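Transcriptional regulator, LacI family (Arthrobacter sp., PDB 4RKQ) probably senses a small effector, likely a sugar, and adjusts transcription of its target genes accordingly, as LacI-family regulators do. Local coordinates at residues V37-L40 with A41-G45; G79-A82 with D83-Q86; L231-L235 with S236-S240. All coordinates share one frame; numbering follows the deposited sequence.

Contact 1. Residues V37-L40 with A41-G45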
ATOM      1  N   VAL A  37      -9.461  -5.013  -7.739  1.00 16.26           N
ATOM      2  CA  VAL A  37      -9.659  -6.160  -8.626  1.00 13.22           C
ATOM      3  C   VAL A  37      -9.976  -7.433  -7.838  1.00 16.24           C
ATOM      4  O   VAL A  37     -10.892  -8.193  -8.218  1.00 13.37           O
ATOM      5  CB  VAL A  37      -8.459  -6.425  -9.586  1.00 13.02           C
ATOM      6  CG1 VAL A  37      -8.702  -7.684 -10.397  1.00 19.37           C
ATOM      7  CG2 VAL A  37      -8.246  -5.243 -10.525  1.00 17.95           C
ATOM      8  N   VAL A  38      -9.271  -7.662  -6.736  1.00 12.52           N
ATOM      9  CA  VAL A  38      -9.550  -8.848  -5.932  1.00 14.81           C
ATOM     10  C   VAL A  38     -10.985  -8.804  -5.355  1.00 16.73           C
ATOM     11  O   VAL A  38     -11.624  -9.833  -5.335  1.00 17.03           O
ATOM     12  CB  VAL A  38      -8.548  -9.063  -4.822  1.00 12.30           C
ATOM     13  CG1 VAL A  38      -8.935 -10.241  -3.986  1.00 11.17           C
ATOM     14  CG2 VAL A  38      -7.184  -9.358  -5.430  1.00 16.84           C
ATOM     15  N   GLU A  39     -11.419  -7.635  -4.897  1.00 18.17           N
ATOM     16  CA  GLU A  39     -12.810  -7.412  -4.461  1.00 19.25           C
ATOM     17  C   GLU A  39     -13.841  -7.845  -5.516  1.00 16.27           C
ATOM     18  O   GLU A  39     -14.710  -8.677  -5.243  1.00 17.26           O
ATOM     19  CB  GLU A  39     -13.052  -5.965  -4.089  1.00 15.26           C
ATOM     20  CG  GLU A  39     -14.513  -5.607  -3.719  1.00 19.07           C
ATOM     21  CD  GLU A  39     -14.963  -6.048  -2.336  1.00 32.76           C
ATOM     22  OE1 GLU A  39     -14.201  -6.737  -1.617  1.00 32.19           O
ATOM     23  OE2 GLU A  39     -16.111  -5.699  -1.957  1.00 34.00           O
ATOM     24  N   LEU A  40     -13.717  -7.328  -6.728  1.00 18.02           N
ATOM     25  CA  LEU A  40     -14.727  -7.587  -7.764  1.00 22.88           C
ATOM     26  C   LEU A  40     -14.691  -9.020  -8.212  1.00 24.05           C
ATOM     27  O   LEU A  40     -15.727  -9.618  -8.399  1.00 18.17           O
ATOM     28  CB  LEU A  40     -14.579  -6.621  -8.932  1.00 15.11           C
ATOM     29  CG  LEU A  40     -14.767  -5.185  -8.515  1.00 20.18           C
ATOM     30  CD1 LEU A  40     -14.182  -4.280  -9.580  1.00 34.70           C
ATOM     31  CD2 LEU A  40     -16.230  -4.890  -8.255  1.00 30.00           C
ATOM     32  N   ALA A  41     -13.503  -9.620  -8.315  1.00 14.26           N
ATOM     33  CA  ALA A  41     -13.383 -10.973  -8.747  1.00 16.87           C
ATOM     34  C   ALA A  41     -13.924 -11.904  -7.689  1.00 13.07           C
ATOM     35  O   ALA A  41     -14.583 -12.927  -7.995  1.00 17.88           O
ATOM     36  CB  ALA A  41     -11.920 -11.327  -9.069  1.00 15.81           C
ATOM     37  N   THR A  42     -13.619 -11.592  -6.439  1.00 14.88           N
ATOM     38  CA  THR A  42     -14.002 -12.436  -5.345  1.00 15.88           C
ATOM     39  C   THR A  42     -15.554 -12.466  -5.263  1.00 19.61           C
ATOM     40  O   THR A  42     -16.164 -13.488  -5.011  1.00 16.89           O
ATOM     41  CB  THR A  42     -13.373 -11.957  -4.020  1.00 19.19           C
ATOM     42  OG1 THR A  42     -11.933 -12.167  -4.068  1.00 18.05           O
ATOM     43  CG2 THR A  42     -13.960 -12.721  -2.867  1.00 18.81           C
ATOM     44  N   LEU A  43     -16.148 -11.328  -5.521  1.00 15.41           N
ATOM     45  CA  LEU A  43     -17.605 -11.218  -5.478  1.00 23.98           C
ATOM     46  C   LEU A  43     -18.310 -11.925  -6.643  1.00 20.74           C
ATOM     47  O   LEU A  43     -19.532 -12.156  -6.568  1.00 20.75           O
ATOM     48  CB  LEU A  43     -17.976  -9.786  -5.416  1.00 13.03           C
ATOM     49  CG  LEU A  43     -17.659  -9.034  -4.141  1.00 23.64           C
ATOM     50  CD1 LEU A  43     -18.024  -7.552  -4.316  1.00 32.02           C
ATOM     51  CD2 LEU A  43     -18.372  -9.651  -2.966  1.00 29.14           C
ATOM     52  N   ARG A  44     -17.553 -12.293  -7.690  1.00 15.01           N
ATOM     53  CA  ARG A  44     -18.048 -13.171  -8.744  1.00 11.97           C
ATOM     54  C   ARG A  44     -17.762 -14.625  -8.453  1.00 12.62           C
ATOM     55  O   ARG A  44     -18.051 -15.512  -9.313  1.00 19.08           O
ATOM     56  CB  ARG A  44     -17.446 -12.796 -10.104  1.00 22.62           C
ATOM     57  CG  ARG A  44     -17.705 -11.379 -10.580  1.00 22.77           C
ATOM     58  CD  ARG A  44     -17.298 -11.244 -12.027  1.00 25.10           C
ATOM     59  NE  ARG A  44     -18.202 -11.988 -12.894  1.00 33.25           N
ATOM     60  CZ  ARG A  44     -19.302 -11.455 -13.434  1.00 33.46           C
ATOM     61  NH1 ARG A  44     -19.602 -10.174 -13.214  1.00 22.82           N
ATOM     62  NH2 ARG A  44     -20.078 -12.207 -14.198  1.00 44.38           N
ATOM     63  N   GLY A  45     -17.219 -14.938  -7.289  1.00 16.42           N
ATOM     64  CA  GLY A  45     -16.875 -16.318  -6.931  1.00 19.50           C
ATOM     65  C   GLY A  45     -15.578 -16.825  -7.530  1.00 16.78           C
ATOM     66  O   GLY A  45     -15.325 -18.022  -7.561  1.00 18.27           O
TER
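The hydroxyl of Thr42 turns back on the helix and joins its own amide in gripping the carbonyl of Val38: Thr42 OG1 lies 2.7 Å from Val38 O, and Thr42 N lies 2.9 Å from the same Val38 O. The two donors come from opposite faces of the carbonyl plane, with OG1 tilted 35° out of it. OG1 sits beside the backbone N (chi1 -68°), anti to the carbonyl carbon, which also brings it 3.6 Å from Val38 CG1. Ala41 N gives a straighter bond to Val37 O, 3.0 Å at 162°. This inner side is the dense one: Val37 and Val38 pack on Leu20 of strand 17-22, Val38 and Ala41 on Val48 of strand 47-52. On the outer side Leu43 and Arg44 are exposed, partly covered by Gly56 of the second subunit and by helix 246-262. Leu43 CD1 lies 3.6 Å from Glu39 OE2, in van der Waals contact; OE1 of that carboxylate is hydrogen-bonded to His55 of the second subunit. Arg44 N makes weak bonds to Leu40 O and Ala41 O. Gly45, with positive phi, sends its N to Thr42 O and ends helix 29-43 in a Schellman motif, leading into strand 47-52 of a classic beta-alpha-beta unit.

Contact 2. Residues G79-A82 with D83-Q86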
ATOM      1  N   GLY A  79       4.712  -3.682 -17.842  1.00 20.57           N
ATOM      2  CA  GLY A  79       5.958  -2.941 -18.135  1.00 25.58           C
ATOM      3  C   GLY A  79       6.491  -3.105 -19.536  1.00 26.88           C
ATOM      4  O   GLY A  79       7.692  -3.097 -19.743  1.00 25.28           O
ATOM      5  N   GLY A  80       5.596  -3.301 -20.503  1.00 16.76           N
ATOM      6  CA  GLY A  80       5.957  -3.361 -21.921  1.00 23.70           C
ATOM      7  C   GLY A  80       5.939  -4.749 -22.532  1.00 22.88           C
ATOM      8  O   GLY A  80       6.238  -4.881 -23.696  1.00 19.21           O
ATOM      9  N   TYR A  81       5.554  -5.784 -21.772  1.00 16.35           N
ATOM     10  CA  TYR A  81       5.583  -7.159 -22.274  1.00 18.67           C
ATOM     11  C   TYR A  81       4.223  -7.723 -22.692  1.00 17.60           C
ATOM     12  O   TYR A  81       4.075  -8.941 -22.814  1.00 16.97           O
ATOM     13  CB  TYR A  81       6.238  -8.088 -21.226  1.00 19.83           C
ATOM     14  CG  TYR A  81       7.718  -7.915 -21.113  1.00 20.22           C
ATOM     15  CD1 TYR A  81       8.571  -8.514 -22.029  1.00 30.93           C
ATOM     16  CD2 TYR A  81       8.265  -7.120 -20.129  1.00 18.11           C
ATOM     17  CE1 TYR A  81       9.946  -8.357 -21.940  1.00 29.97           C
ATOM     18  CE2 TYR A  81       9.650  -6.930 -20.031  1.00 27.37           C
ATOM     19  CZ  TYR A  81      10.473  -7.560 -20.941  1.00 31.26           C
ATOM     20  OH  TYR A  81      11.815  -7.404 -20.882  1.00 34.20           O
ATOM     21  N   ALA A  82       3.245  -6.847 -22.928  1.00 17.79           N
ATOM     22  CA  ALA A  82       1.881  -7.260 -23.298  1.00 20.47           C
ATOM     23  C   ALA A  82       1.819  -8.257 -24.426  1.00 19.80           C
ATOM     24  O   ALA A  82       1.136  -9.276 -24.333  1.00 16.05           O
ATOM     25  CB  ALA A  82       1.048  -6.038 -23.664  1.00 21.35           C
ATOM     26  N   ASP A  83       2.480  -7.950 -25.522  1.00 14.53           N
ATOM     27  CA  ASP A  83       2.395  -8.782 -26.702  1.00 19.12           C
ATOM     28  C   ASP A  83       2.975 -10.182 -26.480  1.00 18.74           C
ATOM     29  O   ASP A  83       2.346 -11.218 -26.824  1.00 17.25           O
ATOM     30  CB  ASP A  83       3.064  -8.081 -27.896  1.00 21.11           C
ATOM     31  CG  ASP A  83       2.656  -8.698 -29.220  1.00 30.74           C
ATOM     32  OD1 ASP A  83       1.435  -8.692 -29.573  1.00 28.24           O
ATOM     33  OD2 ASP A  83       3.553  -9.223 -29.890  1.00 43.17           O
ATOM     34  N   GLN A  84       4.191 -10.220 -25.930  1.00 20.39           N
ATOM     35  CA  GLN A  84       4.834 -11.480 -25.620  1.00 17.53           C
ATOM     36  C   GLN A  84       4.075 -12.287 -24.561  1.00 14.76           C
ATOM     37  O   GLN A  84       3.970 -13.498 -24.655  1.00 15.20           O
ATOM     38  CB  GLN A  84       6.260 -11.252 -25.140  1.00 24.28           C
ATOM     39  CG  GLN A  84       7.187 -10.721 -26.240  1.00 44.78           C
ATOM     40  CD  GLN A  84       8.564 -10.342 -25.729  1.00 50.72           C
ATOM     41  OE1 GLN A  84       8.915  -9.171 -25.672  1.00 70.98           O
ATOM     42  NE2 GLN A  84       9.346 -11.340 -25.346  1.00 48.76           N
ATOM     43  N   ALA A  85       3.557 -11.606 -23.555  1.00 11.16           N
ATOM     44  CA  ALA A  85       2.727 -12.278 -22.550  1.00 14.57           C
ATOM     45  C   ALA A  85       1.433 -12.891 -23.140  1.00 13.44           C
ATOM     46  O   ALA A  85       1.051 -14.003 -22.770  1.00 12.25           O
ATOM     47  CB  ALA A  85       2.403 -11.324 -21.423  1.00 12.92           C
ATOM     48  N   GLN A  86       0.756 -12.202 -24.049  1.00 11.33           N
ATOM     49  CA  GLN A  86      -0.427 -12.819 -24.655  1.00 17.44           C
ATOM     50  C   GLN A  86      -0.027 -14.038 -25.471  1.00 21.51           C
ATOM     51  O   GLN A  86      -0.762 -15.036 -25.548  1.00 15.59           O
ATOM     52  CB  GLN A  86      -1.217 -11.823 -25.500  1.00 13.41           C
ATOM     53  CG  GLN A  86      -2.521 -12.387 -26.063  1.00 18.22           C
ATOM     54  CD  GLN A  86      -3.503 -12.773 -24.965  1.00 14.10           C
ATOM     55  OE1 GLN A  86      -4.216 -11.930 -24.409  1.00 15.29           O
ATOM     56  NE2 GLN A  86      -3.510 -14.058 -24.611  1.00 16.66           N
TER
HETATM   57  O   HOH W   1       4.118  -5.507 -25.899  1.00 22.04           O
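Gln84 reaches back along the first turn of its helix to the ring of Tyr81. Starting at CB, the chain passes 3.9 Å from Tyr81 O; CG, placed beside the backbone N (chi1 -68°) and anti to the carbonyl carbon, carries the chain past without a close partner across the contact, and from there it runs out extended. At the amide, Gln84 CD comes to 4.1 Å from Tyr81 CD1. OE1, rather than NE2, is the amide atom nearest the ring: it sits 3.7 Å from Tyr81 CD1, with CE1 of the same ring slightly farther off. The approach is oblique, with ring and amide planes 61° apart, and it amounts to van der Waals contact. Both side chains also rest on Leu61 of helix 60-67, so the pair lies against that neighbouring helix.

Tyr81 is the N-cap of helix 82-89, which follows strand 73-76 in the parallel part of the sheet, and its carbonyl takes the first regular helical bond: Ala85 N to Tyr81 O, 2.8 Å, almost in line with the C=O. Ala85 CB tucks in beside that same oxygen at 3.2 Å. One residue on, Gln86 N donates to Ala82 O over 3.0 Å. The amide of Asp83, still in the opening turn, is taken by a water 3.0 Å away that in turn donates to Gly80 O, linking the Gly79-Gly80 segment to the helix start. Glu99 holds the same region from outside, its carboxylate accepting from the amides of Gly80 and Ala82. On the inner side Ala82 and Ala85 are buried against strand 94-97, while Asp83 OD1 is bound by the amide of Gly103.

Contact 3. Residues L231-L235 with S236-S240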
ATOM      1  N   LEU A 231      -3.674   7.485   0.501  1.00 15.51           N
ATOM      2  CA  LEU A 231      -2.635   8.288   1.175  1.00 25.29           C
ATOM      3  C   LEU A 231      -2.869   9.827   1.013  1.00 26.96           C
ATOM      4  O   LEU A 231      -2.500  10.625   1.878  1.00 20.18           O
ATOM      5  CB  LEU A 231      -1.287   7.926   0.540  1.00 31.65           C
ATOM      6  CG  LEU A 231       0.054   8.144   1.226  1.00 55.20           C
ATOM      7  CD1 LEU A 231       1.176   7.997   0.222  1.00 46.26           C
ATOM      8  CD2 LEU A 231       0.173   9.482   1.893  1.00 66.59           C
ATOM      9  N   GLY A 232      -3.432  10.228  -0.116  1.00 20.22           N
ATOM     10  CA  GLY A 232      -3.632  11.633  -0.430  1.00 23.92           C
ATOM     11  C   GLY A 232      -4.519  12.312   0.606  1.00 22.51           C
ATOM     12  O   GLY A 232      -4.364  13.485   0.848  1.00 22.21           O
ATOM     13  N   GLU A 233      -5.427  11.564   1.226  1.00 17.43           N
ATOM     14  CA  GLU A 233      -6.318  12.128   2.227  1.00 20.79           C
ATOM     15  C   GLU A 233      -5.650  12.239   3.585  1.00 26.18           C
ATOM     16  O   GLU A 233      -6.172  12.896   4.458  1.00 24.14           O
ATOM     17  CB  GLU A 233      -7.587  11.276   2.334  1.00 30.60           C
ATOM     18  CG  GLU A 233      -8.488  11.421   1.112  1.00 36.47           C
ATOM     19  CD  GLU A 233      -9.738  10.545   1.146  1.00 56.78           C
ATOM     20  OE1 GLU A 233     -10.128  10.048   2.226  1.00 63.58           O
ATOM     21  OE2 GLU A 233     -10.335  10.358   0.070  1.00 62.36           O
ATOM     22  N   LEU A 234      -4.503  11.576   3.760  1.00 22.28           N
ATOM     23  CA  LEU A 234      -3.784  11.549   5.044  1.00 24.84           C
ATOM     24  C   LEU A 234      -2.618  12.529   5.116  1.00 25.58           C
ATOM     25  O   LEU A 234      -2.171  12.876   6.193  1.00 18.39           O
ATOM     26  CB  LEU A 234      -3.264  10.132   5.322  1.00 19.99           C
ATOM     27  CG  LEU A 234      -4.397   9.072   5.284  1.00 23.43           C
ATOM     28  CD1 LEU A 234      -3.852   7.701   5.598  1.00 22.62           C
ATOM     29  CD2 LEU A 234      -5.513   9.411   6.247  1.00 30.98           C
ATOM     30  N   LEU A 235      -2.092  12.922   3.965  1.00 20.74           N
ATOM     31  CA  LEU A 235      -1.076  13.958   3.891  1.00 17.36           C
ATOM     32  C   LEU A 235      -1.604  15.297   4.408  1.00 23.68           C
ATOM     33  O   LEU A 235      -2.811  15.527   4.445  1.00 19.88           O
ATOM     34  CB  LEU A 235      -0.602  14.147   2.468  1.00 24.30           C
ATOM     35  CG  LEU A 235      -0.008  12.895   1.807  1.00 25.81           C
ATOM     36  CD1 LEU A 235       0.315  13.135   0.348  1.00 25.88           C
ATOM     37  CD2 LEU A 235       1.232  12.414   2.513  1.00 24.18           C
ATOM     38  N   SER A 236      -0.679  16.141   4.837  1.00 21.16           N
ATOM     39  CA  SER A 236      -0.990  17.521   5.196  0.50 26.37           C
ATOM     40  C   SER A 236      -0.036  18.450   4.458  1.00 24.86           C
ATOM     41  O   SER A 236       1.168  18.399   4.691  1.00 33.00           O
ATOM     42  CB  SER A 236      -0.861  17.720   6.706  0.50 36.24           C
ATOM     43  OG  SER A 236      -1.476  18.930   7.091  0.50 30.00           O
ATOM     44  N   PRO A 237      -0.552  19.287   3.534  1.00 18.90           N
ATOM     45  CA  PRO A 237      -1.973  19.365   3.147  1.00 21.76           C
ATOM     46  C   PRO A 237      -2.422  18.138   2.375  1.00 18.20           C
ATOM     47  O   PRO A 237      -1.568  17.453   1.780  1.00 23.08           O
ATOM     48  CB  PRO A 237      -2.004  20.569   2.208  1.00 25.59           C
ATOM     49  CG  PRO A 237      -0.645  20.588   1.603  1.00 24.15           C
ATOM     50  CD  PRO A 237       0.312  20.080   2.657  1.00 24.84           C
ATOM     51  N   GLN A 238      -3.716  17.872   2.400  1.00 18.26           N
ATOM     52  CA  GLN A 238      -4.264  16.793   1.626  1.00 23.58           C
ATOM     53  C   GLN A 238      -4.081  17.101   0.145  1.00 28.05           C
ATOM     54  O   GLN A 238      -4.245  18.239  -0.308  1.00 25.36           O
ATOM     55  CB  GLN A 238      -5.720  16.589   1.961  1.00 22.39           C
ATOM     56  CG  GLN A 238      -5.971  16.151   3.386  1.00 28.02           C
ATOM     57  CD  GLN A 238      -7.448  15.903   3.617  1.00 26.95           C
ATOM     58  OE1 GLN A 238      -7.997  16.204   4.669  1.00 43.51           O
ATOM     59  NE2 GLN A 238      -8.090  15.373   2.625  1.00 26.04           N
ATOM     60  N   LEU A 239      -3.766  16.060  -0.603  1.00 21.20           N
ATOM     61  CA  LEU A 239      -3.174  16.192  -1.924  1.00 23.01           C
ATOM     62  C   LEU A 239      -4.225  16.252  -2.989  1.00 22.06           C
ATOM     63  O   LEU A 239      -5.071  15.358  -3.105  1.00 23.39           O
ATOM     64  CB  LEU A 239      -2.222  15.024  -2.207  1.00 25.91           C
ATOM     65  CG  LEU A 239      -1.625  14.908  -3.605  1.00 21.94           C
ATOM     66  CD1 LEU A 239      -0.759  16.088  -3.933  1.00 21.17           C
ATOM     67  CD2 LEU A 239      -0.811  13.629  -3.723  1.00 26.68           C
ATOM     68  N   SER A 240      -4.188  17.334  -3.769  1.00 19.57           N
ATOM     69  CA  SER A 240      -5.106  17.487  -4.895  1.00 18.03           C
ATOM     70  C   SER A 240      -4.555  16.596  -5.978  1.00 22.01           C
ATOM     71  O   SER A 240      -3.343  16.472  -6.125  1.00 18.81           O
ATOM     72  CB  SER A 240      -5.172  18.944  -5.393  1.00 26.05           C
ATOM     73  OG  SER A 240      -5.815  19.760  -4.415  1.00 22.85           O
TER
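A long loop joins strand 222-225 to strand 240-243 in the C-terminal lobe of a periplasmic-binding-protein-like core, and it turns sharply at the cis peptide between Ser236 and Pro237. The chain folds back here so that Gly232 and Leu239 face each other: Leu239 N donates to Gly232 O at 3.0 Å, nearly straight at 168° about the hydrogen, with the donor tilted 25° from the carbonyl plane. The same oxygen has a second, weaker contact, from Gln238 CA, 3.4 Å away in a CA-H...O contact. Upstream, residues 231-234 coil helically, and Leu231 O accepts from both Leu234 N and Leu235 N.

Gln238 spreads its side chain along the backbone of this coil. CG lies 3.4 Å from Leu235 O and equally near Glu233 O; farther out, Gln238 CD is again 3.4 Å from Glu233 O, and NE2 comes to 3.7 Å from Glu233 CA. With CG beside the backbone N (chi1 -64°), anti to the carbonyl carbon, and the rest extended, the amide lies obliquely alongside the Glu233 carbonyl, in van der Waals contact. On the other side Leu235 and Leu239 lie side by side and point the same way, Leu235 CD1 meeting Leu239 CB at 4.1 Å.

These two leucines are buried on helix 200-212, Leu235 against Ala204 and Leu207, Leu239 against Asp200 and Ala203. Across the dimer interface, Lys208 of the second subunit bonds to Leu235 O, and Leu231 packs on Leu231 of the second subunit. Downstream, Gln238 pairs by backbone with Glu284, and Ser240 with Gly225 of the adjoining strand 222-225.

In the fold
From the N terminus, contact 1 comes first, at the C-terminal end of helix 29-43, where the chain turns toward strand 47-52. Contact 2 follows at the opposite kind of helix end, the start of helix 82-89, after the loop from strand 73-76; both belong to the parallel sheet of the first lobe. Much later, contact 3 closes the connection between strands 222-225 and 240-243, neighbours in the sheet of the second lobe. The three stand in series, none nested or crossing, and do not touch; the centres of contacts 2 and 3 are about 34 Å apart, on opposite sides of the chain's centre. Contacts 1 and 3 both meet the second subunit, whereas contact 2 is touched by no other chain of the assembly.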